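Local coordinates for cupin 2, conserved barrel domain protein (Shewanella frigidimarina NCIMB 400, PDB 3D82), which is a dimeric cupin of unestablished activity that binds a nickel ion in its beta barrel, at residues G40-H45 with H86-K91; G59-A64 with E92-M97; E52-M57 with Y78-G83; Y31-V36 with M97-R102. One frame throughout, in Å; residues are numbered along the deposited sequence.

Contact 1 of 4, residues G40-H45 with H86-K91. With NI (nickel (II) ion), chain L.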
# COMPACT_ATOMS: atom_id res chain seq x y z
N GLY D 40 3.92 -0.45 -22.07
CA GLY D 40 4.86 -1.26 -22.83
C GLY D 40 5.56 -2.20 -21.87
O GLY D 40 5.07 -2.46 -20.76
N GLU D 41 6.73 -2.68 -22.28
CA GLU D 41 7.51 -3.66 -21.52
C GLU D 41 8.73 -3.08 -20.84
O GLU D 41 9.37 -2.19 -21.37
CB GLU D 41 7.99 -4.76 -22.46
CG GLU D 41 6.84 -5.48 -23.17
CD GLU D 41 7.29 -6.70 -23.95
OE1 GLU D 41 8.38 -7.27 -23.67
OE2 GLU D 41 6.51 -7.10 -24.85
N PHE D 42 9.08 -3.65 -19.68
CA PHE D 42 10.29 -3.29 -18.95
C PHE D 42 11.39 -4.28 -19.44
O PHE D 42 11.36 -4.70 -20.60
CB PHE D 42 10.02 -3.33 -17.43
CG PHE D 42 11.05 -2.58 -16.56
CD1 PHE D 42 11.36 -1.24 -16.80
CD2 PHE D 42 11.68 -3.22 -15.49
CE1 PHE D 42 12.31 -0.54 -16.01
CE2 PHE D 42 12.63 -2.54 -14.70
CZ PHE D 42 12.94 -1.20 -14.96
N VAL D 43 12.33 -4.65 -18.57
CA VAL D 43 13.41 -5.58 -18.86
C VAL D 43 13.40 -6.65 -17.77
O VAL D 43 12.85 -6.44 -16.70
CB VAL D 43 14.81 -4.86 -18.88
CG1 VAL D 43 14.96 -3.96 -20.14
CG2 VAL D 43 15.06 -4.06 -17.55
N TRP D 44 14.00 -7.80 -18.07
CA TRP D 44 14.15 -8.88 -17.12
C TRP D 44 15.22 -8.48 -16.11
O TRP D 44 16.35 -8.17 -16.48
CB TRP D 44 14.59 -10.17 -17.80
CG TRP D 44 13.55 -10.76 -18.66
CD1 TRP D 44 13.46 -10.66 -20.02
CD2 TRP D 44 12.44 -11.55 -18.24
NE1 TRP D 44 12.36 -11.35 -20.46
CE2 TRP D 44 11.73 -11.92 -19.39
CE3 TRP D 44 12.00 -12.00 -16.98
CZ2 TRP D 44 10.57 -12.70 -19.34
CZ3 TRP D 44 10.86 -12.78 -16.93
CH2 TRP D 44 10.15 -13.12 -18.10
N HIS D 45 14.87 -8.51 -14.84
CA HIS D 45 15.78 -8.14 -13.77
C HIS D 45 15.31 -8.76 -12.47
O HIS D 45 14.19 -9.31 -12.42
CB HIS D 45 15.80 -6.63 -13.64
CG HIS D 45 14.51 -6.07 -13.13
ND1 HIS D 45 13.35 -6.11 -13.87
CD2 HIS D 45 14.18 -5.55 -11.93
CE1 HIS D 45 12.36 -5.60 -13.15
NE2 HIS D 45 12.84 -5.25 -11.98
N HIS D 86 11.89 -11.04 -13.08
CA HIS D 86 10.58 -10.62 -13.53
C HIS D 86 10.66 -9.46 -14.51
O HIS D 86 11.66 -8.73 -14.54
CB HIS D 86 9.73 -10.25 -12.31
CG HIS D 86 10.34 -9.19 -11.46
ND1 HIS D 86 11.40 -9.44 -10.62
CD2 HIS D 86 10.05 -7.88 -11.32
CE1 HIS D 86 11.75 -8.32 -10.01
NE2 HIS D 86 10.93 -7.37 -10.41
N LYS D 87 9.60 -9.30 -15.29
CA LYS D 87 9.50 -8.23 -16.30
C LYS D 87 8.06 -7.66 -16.31
O LYS D 87 7.16 -8.29 -16.88
CB LYS D 87 9.90 -8.75 -17.67
CG LYS D 87 9.94 -7.70 -18.76
CD LYS D 87 10.42 -8.26 -20.10
CE LYS D 87 9.37 -9.15 -20.76
NZ LYS D 87 9.80 -9.52 -22.15
N PRO D 88 7.84 -6.53 -15.62
CA PRO D 88 6.53 -5.91 -15.69
C PRO D 88 6.23 -5.38 -17.09
O PRO D 88 7.14 -4.97 -17.81
CB PRO D 88 6.61 -4.75 -14.69
CG PRO D 88 7.74 -5.09 -13.81
CD PRO D 88 8.72 -5.81 -14.68
N MSE D 89 4.95 -5.44 -17.47
CA MSE D 89 4.46 -5.01 -18.78
C MSE D 89 3.04 -4.47 -18.65
O MSE D 89 2.28 -4.96 -17.80
CB MSE D 89 4.38 -6.18 -19.76
CG MSE D 89 5.62 -7.02 -19.87
SE MSE D 89 5.22 -8.57 -20.92
CE MSE D 89 4.03 -9.54 -19.69
N ALA D 90 2.67 -3.53 -19.52
CA ALA D 90 1.33 -2.96 -19.55
C ALA D 90 0.94 -2.64 -21.01
O ALA D 90 1.67 -1.95 -21.69
CB ALA D 90 1.26 -1.71 -18.69
N LYS D 91 -0.18 -3.18 -21.47
CA LYS D 91 -0.66 -2.93 -22.83
C LYS D 91 -1.08 -1.45 -23.00
O LYS D 91 -0.84 -0.85 -24.05
CB LYS D 91 -1.82 -3.89 -23.19
CG LYS D 91 -1.43 -5.39 -23.18
CD LYS D 91 -2.61 -6.33 -23.51
NI NI L . 11.55 -5.07 -10.05
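His-45 and His-86, which lie 41 residues apart in the chain, bring their metal-binding NE2 atoms to within 3.3 Å of each other, because both bind one nickel ion. The bonds to the metal measure 2.3 Å from His-45 NE2 and 2.4 Å from His-86 NE2, and the ring planes are inclined at 54°. On the side of each ring away from the metal, ND1 is held by a backbone carbonyl: His-45 ND1 gives a bond of 2.9 Å to Val-43 O, which lies close to the plane of the imidazole, and that of His-86 reaches Val-84 O. Backbone bonds in both directions join His-45 to His-86, and a second antiparallel ladder pairs Gly-40 with Ala-90. Between them Lys-87 runs over a face of the Trp-44 indole, its CD 3.8 Å from the centroid of the five-membered ring, then bends at chi3 (72°), and NZ forms a salt bridge of 3.1 Å with Glu-41 OE1. An alanine in place of Trp-44 would probably leave the Lys-87 chain free to swing from its Glu-41 mate and Arg-66 without its cation-pi partner. With His-47 and Glu-52, the two histidines make up the protein ligands of the nickel, the three-histidine, one-glutamate set typical of cupins, His-45 in the first conserved motif and His-86 in the second.

Contact 2 of 4, residues G59-A64 with E92-M97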
# COMPACT_ATOMS: atom_id res chain seq x y z
N GLY D 59 -5.75 0.64 -14.10
CA GLY D 59 -5.35 -0.13 -15.27
C GLY D 59 -5.04 -1.58 -14.98
O GLY D 59 -5.42 -2.12 -13.94
N THR D 60 -4.36 -2.21 -15.94
CA THR D 60 -4.00 -3.62 -15.87
C THR D 60 -2.51 -3.77 -16.07
O THR D 60 -1.96 -3.25 -17.05
CB THR D 60 -4.74 -4.42 -16.95
OG1 THR D 60 -6.14 -4.23 -16.79
CG2 THR D 60 -4.42 -5.93 -16.85
N LEU D 61 -1.88 -4.49 -15.15
CA LEU D 61 -0.46 -4.79 -15.19
C LEU D 61 -0.27 -6.29 -15.36
O LEU D 61 -1.00 -7.07 -14.76
CB LEU D 61 0.21 -4.37 -13.88
CG LEU D 61 1.74 -4.53 -13.81
CD1 LEU D 61 2.43 -3.50 -14.74
CD2 LEU D 61 2.22 -4.40 -12.39
N GLN D 62 0.69 -6.67 -16.20
CA GLN D 62 1.14 -8.05 -16.35
C GLN D 62 2.56 -8.09 -15.80
O GLN D 62 3.28 -7.10 -15.92
CB GLN D 62 1.17 -8.48 -17.80
CG GLN D 62 -0.16 -8.43 -18.48
CD GLN D 62 -0.03 -8.73 -19.95
OE1 GLN D 62 0.19 -7.80 -20.77
NE2 GLN D 62 -0.10 -10.02 -20.31
N ILE D 63 2.93 -9.17 -15.12
CA ILE D 63 4.32 -9.37 -14.69
C ILE D 63 4.72 -10.73 -15.24
O ILE D 63 4.09 -11.75 -14.91
CB ILE D 63 4.54 -9.33 -13.16
CG1 ILE D 63 3.94 -8.04 -12.56
CG2 ILE D 63 6.06 -9.40 -12.86
CD1 ILE D 63 4.15 -7.89 -11.07
N ALA D 64 5.73 -10.72 -16.11
CA ALA D 64 6.23 -11.95 -16.71
C ALA D 64 7.28 -12.55 -15.77
O ALA D 64 8.08 -11.81 -15.16
CB ALA D 64 6.84 -11.68 -18.06
N GLU D 92 -1.71 -0.89 -21.97
CA GLU D 92 -2.12 0.52 -21.93
C GLU D 92 -1.48 1.13 -20.70
O GLU D 92 -0.94 0.39 -19.86
CB GLU D 92 -3.64 0.62 -21.84
CG GLU D 92 -4.41 0.08 -23.08
CD GLU D 92 -4.48 1.06 -24.25
OE1 GLU D 92 -4.33 0.62 -25.42
OE2 GLU D 92 -4.70 2.27 -24.00
N GLU D 93 -1.56 2.46 -20.56
CA GLU D 93 -0.98 3.13 -19.38
C GLU D 93 -1.55 2.51 -18.10
O GLU D 93 -2.76 2.26 -18.00
CB GLU D 93 -1.18 4.66 -19.37
CG GLU D 93 -0.60 5.35 -18.10
CD GLU D 93 -0.62 6.87 -18.14
OE1 GLU D 93 -1.51 7.48 -17.50
OE2 GLU D 93 0.25 7.45 -18.82
N CYS D 94 -0.65 2.24 -17.16
CA CYS D 94 -1.03 1.63 -15.89
C CYS D 94 -0.40 2.43 -14.75
O CYS D 94 0.77 2.79 -14.82
CB CYS D 94 -0.57 0.19 -15.89
SG CYS D 94 -1.05 -0.70 -14.43
N LYS D 95 -1.19 2.71 -13.71
CA LYS D 95 -0.74 3.47 -12.55
C LYS D 95 -0.49 2.49 -11.43
O LYS D 95 -1.42 1.77 -11.00
CB LYS D 95 -1.80 4.51 -12.14
CG LYS D 95 -1.97 5.62 -13.17
CD LYS D 95 -3.08 6.61 -12.79
CE LYS D 95 -3.44 7.50 -13.98
NZ LYS D 95 -4.57 8.40 -13.67
N ILE D 96 0.77 2.45 -10.96
CA ILE D 96 1.19 1.53 -9.91
C ILE D 96 1.90 2.20 -8.76
O ILE D 96 2.35 3.35 -8.85
CB ILE D 96 2.11 0.40 -10.48
CG1 ILE D 96 3.47 0.94 -10.97
CG2 ILE D 96 1.39 -0.32 -11.60
CD1 ILE D 96 4.50 -0.14 -11.36
N MSE D 97 1.95 1.45 -7.66
CA MSE D 97 2.69 1.81 -6.48
C MSE D 97 3.63 0.65 -6.16
O MSE D 97 3.22 -0.50 -6.17
CB MSE D 97 1.79 2.14 -5.28
CG MSE D 97 2.62 2.61 -4.09
SE MSE D 97 1.66 3.61 -2.78
CE MSE D 97 0.69 2.15 -2.05
O HOH W 1 -3.80 -0.32 -18.24
O HOH W 2 -2.84 -2.34 -19.64
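Cys-94 has its CB directed toward 59-64, and SG reaches the backbone there, while Leu-61 meets the sulfur with CB and Ile-96 with CD2. The two strands, 60-64 and 93-97, cross at 77° with axes 6.8 Å apart; with no ladder between them, the direct contact is made mainly by these side chains and the backbone of Gly-59 and Thr-60. With SG anti to the backbone N (chi1 -176°), the sulfur of Cys-94 sits 3.8 Å from Thr-60 O and 3.9 Å from Leu-61 CB, beside the peptide that links Thr-60 to Leu-61. Leu-61 carries its CG anti to its own N as well, and its CD2 branch ends 4.2 Å from Ile-96 CG2. Val-56 packs against both Leu-61 and Cys-94 and fills in this corner of the core. At the outer end Gly-59 passes close to Cys-94 with a positive phi; a side chain there would press on the carbonyl of Glu-93, so glycine fits both the turn and the approach. Two waters bridge the two segments on that side. One accepts from Thr-60 N at 3.0 Å and lies 2.8 Å from Glu-93 O; the other accepts from Glu-92 N and lies 2.9 Å from Thr-60 O. The chemistry is thus divided: the direct touches are van der Waals contacts in which sulfur serves as an apolar group, and the polar link between the starts of the two strands is made by water.

Contact 3 of 4, residues E52-M57 with Y78-G83. With NI (nickel (II) ion), chain L.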
# COMPACT_ATOMS: atom_id res chain seq x y z
N GLU D 52 9.78 -7.23 -3.28
CA GLU D 52 9.29 -6.00 -3.90
C GLU D 52 7.77 -6.13 -4.07
O GLU D 52 7.30 -7.13 -4.63
CB GLU D 52 9.96 -5.78 -5.25
CG GLU D 52 9.58 -4.48 -5.95
CD GLU D 52 10.28 -4.34 -7.29
OE1 GLU D 52 10.04 -5.20 -8.15
OE2 GLU D 52 11.04 -3.38 -7.50
N VAL D 53 7.03 -5.12 -3.62
CA VAL D 53 5.58 -5.10 -3.71
C VAL D 53 5.11 -4.22 -4.86
O VAL D 53 5.62 -3.13 -5.04
CB VAL D 53 4.95 -4.65 -2.37
CG1 VAL D 53 3.41 -4.40 -2.51
CG2 VAL D 53 5.22 -5.72 -1.29
N PHE D 54 4.15 -4.73 -5.64
CA PHE D 54 3.45 -3.99 -6.67
C PHE D 54 1.98 -3.91 -6.27
O PHE D 54 1.38 -4.94 -5.92
CB PHE D 54 3.49 -4.70 -8.02
CG PHE D 54 4.80 -4.58 -8.72
CD1 PHE D 54 5.85 -5.41 -8.35
CD2 PHE D 54 4.97 -3.68 -9.77
CE1 PHE D 54 7.07 -5.31 -9.00
CE2 PHE D 54 6.19 -3.58 -10.42
CZ PHE D 54 7.24 -4.39 -10.04
N ILE D 55 1.42 -2.71 -6.30
CA ILE D 55 -0.00 -2.49 -6.06
C ILE D 55 -0.46 -1.72 -7.30
O ILE D 55 0.12 -0.69 -7.64
CB ILE D 55 -0.27 -1.66 -4.80
CG1 ILE D 55 0.35 -2.34 -3.56
CG2 ILE D 55 -1.78 -1.46 -4.59
CD1 ILE D 55 0.17 -1.55 -2.25
N VAL D 56 -1.47 -2.26 -7.99
CA VAL D 56 -2.05 -1.58 -9.15
C VAL D 56 -3.18 -0.68 -8.64
O VAL D 56 -4.07 -1.13 -7.91
CB VAL D 56 -2.53 -2.56 -10.21
CG1 VAL D 56 -3.19 -1.81 -11.40
CG2 VAL D 56 -1.35 -3.42 -10.66
N MSE D 57 -3.12 0.59 -9.04
CA MSE D 57 -4.06 1.66 -8.62
C MSE D 57 -5.09 1.91 -9.71
O MSE D 57 -6.24 2.19 -9.42
CB MSE D 57 -3.29 2.96 -8.35
CG MSE D 57 -1.97 2.78 -7.55
SE MSE D 57 -2.27 2.11 -5.83
CE MSE D 57 -2.76 3.77 -5.14
N TYR D 78 0.82 -7.88 -5.46
CA TYR D 78 1.68 -9.07 -5.54
C TYR D 78 3.04 -8.75 -4.93
O TYR D 78 3.55 -7.66 -5.14
CB TYR D 78 1.85 -9.50 -7.01
CG TYR D 78 2.45 -10.86 -7.16
CD1 TYR D 78 1.64 -12.01 -7.13
CD2 TYR D 78 3.83 -11.03 -7.30
CE1 TYR D 78 2.21 -13.30 -7.26
CE2 TYR D 78 4.41 -12.32 -7.42
CZ TYR D 78 3.60 -13.45 -7.40
OH TYR D 78 4.19 -14.70 -7.54
N VAL D 79 3.62 -9.72 -4.21
CA VAL D 79 4.95 -9.59 -3.63
C VAL D 79 5.93 -10.39 -4.49
O VAL D 79 5.77 -11.59 -4.61
CB VAL D 79 5.00 -10.15 -2.18
CG1 VAL D 79 6.39 -9.95 -1.59
CG2 VAL D 79 3.93 -9.49 -1.30
N ILE D 80 6.92 -9.73 -5.09
CA ILE D 80 7.94 -10.43 -5.89
C ILE D 80 8.98 -10.93 -4.88
O ILE D 80 9.63 -10.10 -4.27
CB ILE D 80 8.66 -9.52 -6.92
CG1 ILE D 80 7.69 -8.78 -7.86
CG2 ILE D 80 9.68 -10.36 -7.73
CD1 ILE D 80 6.98 -9.62 -8.83
N PRO D 81 9.11 -12.26 -4.67
CA PRO D 81 10.14 -12.67 -3.68
C PRO D 81 11.56 -12.32 -4.16
O PRO D 81 11.81 -12.24 -5.38
CB PRO D 81 9.94 -14.18 -3.57
CG PRO D 81 8.59 -14.45 -4.13
CD PRO D 81 8.43 -13.45 -5.23
N LYS D 82 12.46 -12.03 -3.21
CA LYS D 82 13.84 -11.65 -3.56
C LYS D 82 14.51 -12.69 -4.45
O LYS D 82 14.26 -13.89 -4.31
CB LYS D 82 14.71 -11.39 -2.32
CG LYS D 82 14.94 -12.55 -1.40
CD LYS D 82 15.86 -12.12 -0.26
CE LYS D 82 16.22 -13.30 0.63
NZ LYS D 82 17.31 -12.96 1.58
N GLY D 83 15.32 -12.21 -5.40
CA GLY D 83 16.03 -13.06 -6.31
C GLY D 83 15.23 -13.63 -7.46
O GLY D 83 15.81 -14.33 -8.27
NI NI L . 11.55 -5.07 -10.05
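In the larger antiparallel sheet of the cupin barrel, Glu-52, Val-53 and Phe-54 pair with Ile-80, Val-79 and Tyr-78, and the first of them is a nickel ligand. Four backbone bonds tie the strands: Glu-52 and Ile-80 exchange N-H and C=O in both directions, as do Phe-54 and Tyr-78. Ile-80 N to Glu-52 O is the shortest, at 2.7 Å, and Phe-54 N to Tyr-78 O, at 3.0 Å, is almost straight (175°). On the metal-bearing face, Ile-80 CG1 leans obliquely on the Phe-54 ring, 3.7 Å from CE1, and also rests on Glu-52 O. The opposite face carries Val-53 and Val-79, whose CG2 methyls meet at 4.0 Å and which pack on Met-28 and Glu-27, respectively, of the second subunit. Glu-52 stretches into the site with CG anti to the backbone N (chi1 -177°) and an extended chain beyond. Its OE1 binds nickel at 2.4 Å, whereas OE2 stays 3.1 Å from the metal and lies close to Glu-100. The chemistry implies an essentially one-oxygen carboxylate ligand, delivered from a strand whose paired backbone fixes where the side chain starts.

Contact 4 of 4, residues Y31-V36 with M97-R102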
# COMPACT_ATOMS: atom_id res chain seq x y z
N TYR D 31 12.02 2.27 4.30
CA TYR D 31 11.27 1.88 3.10
C TYR D 31 10.69 3.11 2.41
O TYR D 31 10.50 4.17 3.03
CB TYR D 31 10.15 0.88 3.44
CG TYR D 31 10.65 -0.52 3.67
CD1 TYR D 31 11.43 -0.83 4.80
CD2 TYR D 31 10.35 -1.55 2.76
CE1 TYR D 31 11.91 -2.15 4.99
CE2 TYR D 31 10.80 -2.86 2.97
CZ TYR D 31 11.58 -3.15 4.08
OH TYR D 31 12.04 -4.42 4.25
N GLN D 32 10.44 2.98 1.11
CA GLN D 32 9.84 4.04 0.29
C GLN D 32 8.60 3.52 -0.45
O GLN D 32 8.57 2.35 -0.85
CB GLN D 32 10.85 4.56 -0.71
CG GLN D 32 12.01 5.33 -0.05
CD GLN D 32 13.03 5.80 -1.04
OE1 GLN D 32 13.33 5.10 -2.01
NE2 GLN D 32 13.59 6.98 -0.80
N PHE D 33 7.59 4.38 -0.56
CA PHE D 33 6.36 4.13 -1.32
C PHE D 33 6.59 4.98 -2.56
O PHE D 33 6.86 6.17 -2.42
CB PHE D 33 5.11 4.59 -0.58
CG PHE D 33 4.78 3.74 0.62
CD1 PHE D 33 5.58 3.78 1.76
CD2 PHE D 33 3.67 2.90 0.60
CE1 PHE D 33 5.30 2.97 2.86
CE2 PHE D 33 3.36 2.10 1.72
CZ PHE D 33 4.20 2.13 2.84
N LYS D 34 6.51 4.37 -3.73
CA LYS D 34 6.82 5.05 -4.99
C LYS D 34 5.70 4.84 -5.98
O LYS D 34 5.26 3.72 -6.18
CB LYS D 34 8.12 4.47 -5.57
CG LYS D 34 9.36 4.87 -4.76
CD LYS D 34 10.40 3.77 -4.60
CE LYS D 34 11.29 3.52 -5.76
NZ LYS D 34 12.24 2.37 -5.42
N LEU D 35 5.30 5.92 -6.65
CA LEU D 35 4.28 5.88 -7.69
C LEU D 35 4.96 5.86 -9.03
O LEU D 35 5.96 6.55 -9.23
CB LEU D 35 3.33 7.07 -7.61
CG LEU D 35 2.47 7.17 -6.35
CD1 LEU D 35 1.48 8.30 -6.57
CD2 LEU D 35 1.74 5.87 -5.99
N VAL D 36 4.42 5.06 -9.95
CA VAL D 36 4.97 4.95 -11.30
C VAL D 36 3.82 4.86 -12.33
O VAL D 36 2.76 4.28 -12.03
CB VAL D 36 5.88 3.67 -11.45
CG1 VAL D 36 6.95 3.87 -12.51
CG2 VAL D 36 6.55 3.24 -10.12
N MSE D 97 1.95 1.45 -7.66
CA MSE D 97 2.69 1.81 -6.48
C MSE D 97 3.63 0.65 -6.16
O MSE D 97 3.22 -0.50 -6.17
CB MSE D 97 1.79 2.14 -5.28
CG MSE D 97 2.62 2.61 -4.09
SE MSE D 97 1.66 3.61 -2.78
CE MSE D 97 0.69 2.15 -2.05
N ILE D 98 4.89 0.99 -5.92
CA ILE D 98 5.94 0.03 -5.54
C ILE D 98 6.40 0.38 -4.14
O ILE D 98 6.55 1.56 -3.82
CB ILE D 98 7.14 0.06 -6.48
CG1 ILE D 98 6.77 -0.41 -7.88
CG2 ILE D 98 8.28 -0.84 -5.98
CD1 ILE D 98 7.88 -0.04 -8.92
N ILE D 99 6.59 -0.65 -3.31
CA ILE D 99 7.07 -0.49 -1.95
C ILE D 99 8.27 -1.41 -1.79
O ILE D 99 8.19 -2.61 -2.10
CB ILE D 99 5.99 -0.83 -0.88
CG1 ILE D 99 4.65 -0.11 -1.17
CG2 ILE D 99 6.51 -0.44 0.53
CD1 ILE D 99 3.50 -0.56 -0.27
N GLU D 100 9.37 -0.83 -1.34
CA GLU D 100 10.62 -1.56 -1.14
C GLU D 100 11.61 -0.71 -0.34
O GLU D 100 11.42 0.51 -0.25
CB GLU D 100 11.23 -1.93 -2.52
CG GLU D 100 11.61 -0.72 -3.41
CD GLU D 100 11.96 -1.15 -4.85
OE1 GLU D 100 12.09 -2.38 -5.10
OE2 GLU D 100 12.11 -0.26 -5.70
N PRO D 101 12.68 -1.34 0.21
CA PRO D 101 13.67 -0.58 0.98
C PRO D 101 14.32 0.52 0.16
O PRO D 101 14.37 0.42 -1.07
CB PRO D 101 14.74 -1.63 1.33
CG PRO D 101 14.03 -2.91 1.27
CD PRO D 101 13.05 -2.76 0.15
N ARG D 102 14.77 1.56 0.85
CA ARG D 102 15.49 2.66 0.23
C ARG D 102 16.86 2.13 -0.23
O ARG D 102 17.51 1.32 0.47
CB ARG D 102 15.67 3.84 1.19
CG ARG D 102 16.42 4.99 0.57
CD ARG D 102 16.28 6.26 1.35
NE ARG D 102 16.92 7.38 0.66
CZ ARG D 102 16.83 8.66 1.03
NH1 ARG D 102 16.12 9.03 2.12
NH2 ARG D 102 17.46 9.60 0.32
OXT ARG D 102 17.30 2.50 -1.31
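Lys-34 NZ and Glu-100 OE2 make the shortest polar bond of the contact, a salt bridge of 2.6 Å. The two side chains cross at about a right angle; Lys-34 bends at chi2 and chi3 to bring its ammonium over, and OE2 receives it on the anti lone pair, away from OE1. That other oxygen lies close to Glu-52, so the lysine probably eases the repulsion between two neighbouring carboxylates. Beneath, backbone bonds link Lys-34 with Ile-98 in both directions, and Gln-32 N gives a nearly straight bond to Glu-100 O, the return bond being weak. Farther along this face Gln-32 lays NE2 over one side of the Arg-102 guanidinium, the flat groups being only 20° apart. The other face is apolar. Ile-99 CG2 stands over the centre of the Phe-33 ring, 4.1 Å from the centroid, and CD1 of the same isoleucine comes to 3.3 Å of CE2; selenium of Met-97 meets the ring at its edge, a Met-aromatic contact. At the end of the pair Pro-101 CG sits over the Tyr-31 ring, 4.0 Å from its centroid, while the hydroxyl bonds to Asn-29 of the second subunit. An alanine at Tyr-31 would probably leave Pro-101 without the ring it packs on and that asparagine without its hydroxyl partner. Phe-33 and Ile-99 also pack on Ile-99 and Phe-33, respectively, of the second subunit, so this is an antiparallel strand pair of the cupin barrel with one face to the metal pocket and the other to the dimer interface.

How the contacts relate
Strand 93-101 runs through contacts 2 and 4, which share Met-97, and its neighbour 52-56 brings in contact 3: Met-97 N and Ile-55 O lie 2.8 Å apart. Contacts 1 and 2 meet through the smaller sheet, where Met-89 N approaches Gln-62 O at 2.8 Å. The nickel unites contacts 1 and 3, whose centres are about 13 Å apart, since one supplies two histidines and the other the glutamate; His-47 is the remaining protein ligand. Contact 4 borders the pocket, with Glu-100 OE1 2.8 Å from Glu-52 OE2. Contacts 1 and 4, about 17 Å apart between centres, lie on opposite sides of the chain's centre; contacts 3 and 4 both reach the second subunit.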